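Local coordinates for protein macromomycin (Streptomyces macromomyceticus, PDB 2MCM) that binds non-covalently the cytotoxic, DNA-cleaving chromophore of the antibiotic auromomycin, for which it serves as the apoprotein, at residues Gln35-Glu40 and Gly84-Lys89. Sequence-based numbering, arbitrary orientation.
Sequences QCAVVE and GTVNCK. With CA (calcium ion), chain B.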
loop_
_atom_site.group_PDB
_atom_site.type_symbol
_atom_site.label_atom_id
_atom_site.label_comp_id
_atom_site.label_asym_id
_atom_site.label_seq_id
_atom_site.Cartn_x
_atom_site.Cartn_y
_atom_site.Cartn_z
ATOM N N GLN A 35 0.322 0.925 -2.856
ATOM C CA GLN A 35 1.038 -0.261 -3.377
ATOM C C GLN A 35 2.494 0.160 -3.439
ATOM O O GLN A 35 2.902 1.201 -3.963
ATOM C CB GLN A 35 0.520 -0.599 -4.805
ATOM C CG GLN A 35 1.276 -1.738 -5.449
ATOM C CD GLN A 35 0.859 -2.081 -6.869
ATOM O OE1 GLN A 35 -0.054 -1.388 -7.397
ATOM N NE2 GLN A 35 1.490 -3.077 -7.440
ATOM N N CYS A 36 3.371 -0.661 -2.813
ATOM C CA CYS A 36 4.797 -0.318 -2.697
ATOM C C CYS A 36 5.723 -1.523 -2.900
ATOM O O CYS A 36 5.228 -2.645 -2.950
ATOM C CB CYS A 36 5.037 0.193 -1.247
ATOM S SG CYS A 36 3.972 1.563 -0.678
ATOM N N ALA A 37 7.009 -1.249 -2.928
ATOM C CA ALA A 37 8.010 -2.316 -3.075
ATOM C C ALA A 37 9.298 -1.705 -2.530
ATOM O O ALA A 37 9.416 -0.525 -2.395
ATOM C CB ALA A 37 8.242 -2.674 -4.550
ATOM N N VAL A 38 10.245 -2.622 -2.243
ATOM C CA VAL A 38 11.583 -2.141 -1.793
ATOM C C VAL A 38 12.369 -1.932 -3.093
ATOM O O VAL A 38 12.618 -2.889 -3.875
ATOM C CB VAL A 38 12.237 -3.182 -0.835
ATOM C CG1 VAL A 38 13.689 -2.729 -0.596
ATOM C CG2 VAL A 38 11.517 -3.295 0.469
ATOM N N VAL A 39 12.712 -0.661 -3.322
ATOM C CA VAL A 39 13.428 -0.375 -4.591
ATOM C C VAL A 39 14.922 -0.543 -4.364
ATOM O O VAL A 39 15.648 -0.993 -5.250
ATOM C CB VAL A 39 12.951 0.925 -5.249
ATOM C CG1 VAL A 39 11.463 0.714 -5.654
ATOM C CG2 VAL A 39 13.124 2.177 -4.477
ATOM N N GLU A 40 15.316 -0.171 -3.166
ATOM C CA GLU A 40 16.696 -0.282 -2.713
ATOM C C GLU A 40 16.652 -0.503 -1.215
ATOM O O GLU A 40 15.847 0.080 -0.451
ATOM C CB GLU A 40 17.525 0.947 -3.098
ATOM C CG GLU A 40 17.367 1.388 -4.549
ATOM C CD GLU A 40 18.519 1.911 -5.332
ATOM O OE1 GLU A 40 19.651 1.463 -5.279
ATOM O OE2 GLU A 40 18.168 2.861 -6.132
ATOM N N GLY A 84 11.528 5.382 -10.681
ATOM C CA GLY A 84 11.636 4.534 -11.912
ATOM C C GLY A 84 10.596 3.436 -11.825
ATOM O O GLY A 84 9.688 3.422 -10.960
ATOM N N THR A 85 10.652 2.528 -12.803
ATOM C CA THR A 85 9.656 1.505 -12.913
ATOM C C THR A 85 9.889 0.339 -11.982
ATOM O O THR A 85 11.070 -0.087 -11.885
ATOM C CB THR A 85 9.687 0.909 -14.405
ATOM O OG1 THR A 85 9.532 2.081 -15.248
ATOM C CG2 THR A 85 8.595 -0.139 -14.613
ATOM N N VAL A 86 8.851 -0.180 -11.415
ATOM C CA VAL A 86 8.850 -1.361 -10.569
ATOM C C VAL A 86 7.940 -2.400 -11.266
ATOM O O VAL A 86 6.783 -2.103 -11.546
ATOM C CB VAL A 86 8.302 -1.059 -9.157
ATOM C CG1 VAL A 86 8.210 -2.356 -8.354
ATOM C CG2 VAL A 86 9.218 -0.122 -8.363
ATOM N N ASN A 87 8.430 -3.613 -11.476
ATOM C CA ASN A 87 7.621 -4.672 -12.111
ATOM C C ASN A 87 7.327 -5.687 -11.014
ATOM O O ASN A 87 8.325 -6.326 -10.528
ATOM C CB ASN A 87 8.420 -5.247 -13.263
ATOM C CG ASN A 87 7.676 -6.390 -13.920
ATOM O OD1 ASN A 87 6.769 -7.055 -13.418
ATOM N ND2 ASN A 87 8.246 -6.595 -15.131
ATOM N N CYS A 88 6.117 -5.833 -10.593
ATOM C CA CYS A 88 5.704 -6.707 -9.501
ATOM C C CYS A 88 5.658 -8.178 -9.894
ATOM O O CYS A 88 5.301 -8.949 -8.977
ATOM C CB CYS A 88 4.406 -6.241 -8.851
ATOM S SG CYS A 88 4.477 -4.513 -8.200
ATOM N N LYS A 89 6.012 -8.513 -11.096
ATOM C CA LYS A 89 6.060 -9.916 -11.485
ATOM C C LYS A 89 7.522 -10.309 -11.323
ATOM O O LYS A 89 7.796 -11.525 -11.456
ATOM C CB LYS A 89 5.548 -10.143 -12.917
ATOM C CG LYS A 89 4.009 -10.093 -12.918
ATOM C CD LYS A 89 3.347 -10.269 -14.253
ATOM C CE LYS A 89 3.177 -11.682 -14.743
ATOM N NZ LYS A 89 2.987 -12.673 -13.647
HETATM CA CA CA B . 20.332 3.164 -7.023
HETATM O O HOH W 1 21.962 1.487 -6.110
#
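V86 places its two methyls against two different residues of 35-40: CG1 lies 3.8 Å from A37 CB, and CG2 comes within 3.6 Å of V39 CG1. The split follows from the first torsion, 175°, which sets CG1 anti to the backbone N and leaves CG2 beside it, anti to the carbonyl carbon. The side chains of V39 and V86 cross at about a right angle and meet through one methyl each. Farther along, the amide end of Q35 reaches C88, with NE2 3.4 Å from SG. Here the glutamine is fully extended (chi1 176°, chi2 -178°), which carries the amide across to C88; the hydrogen bond made by NE2 goes to the carbonyl O of H69.

No hydrogen bond joins the two segments, and the nearest CA atoms, those of V39 and V86, stand 7.6 Å apart. These values describe side-chain packing between strands 30-40 and 81-87, which are not neighbours in a sheet, within the immunoglobulin-like beta fold of the neocarzinostatin family. Strand 81-87 pairs instead with 71-76, through backbone bonds of G84 with A74 and V86 with F72, while 30-40 is held by 43-47 and 93-98. The C88-C93 disulfide ties the end of 84-89 to strand 93-98, and C93 also touches both A37 and V86. F72 and F111 pack against Q35 and C88.

Where strand 81-87 ends, N87 OD1 accepts from K89 N at 2.8 Å, an Asx turn. At the other end, V39 and E40 form a classic beta bulge facing strand 43-47. E40 binds calcium through both carboxylate oxygens, and its OE2 also accepts a hydrogen bond from W83 NE1.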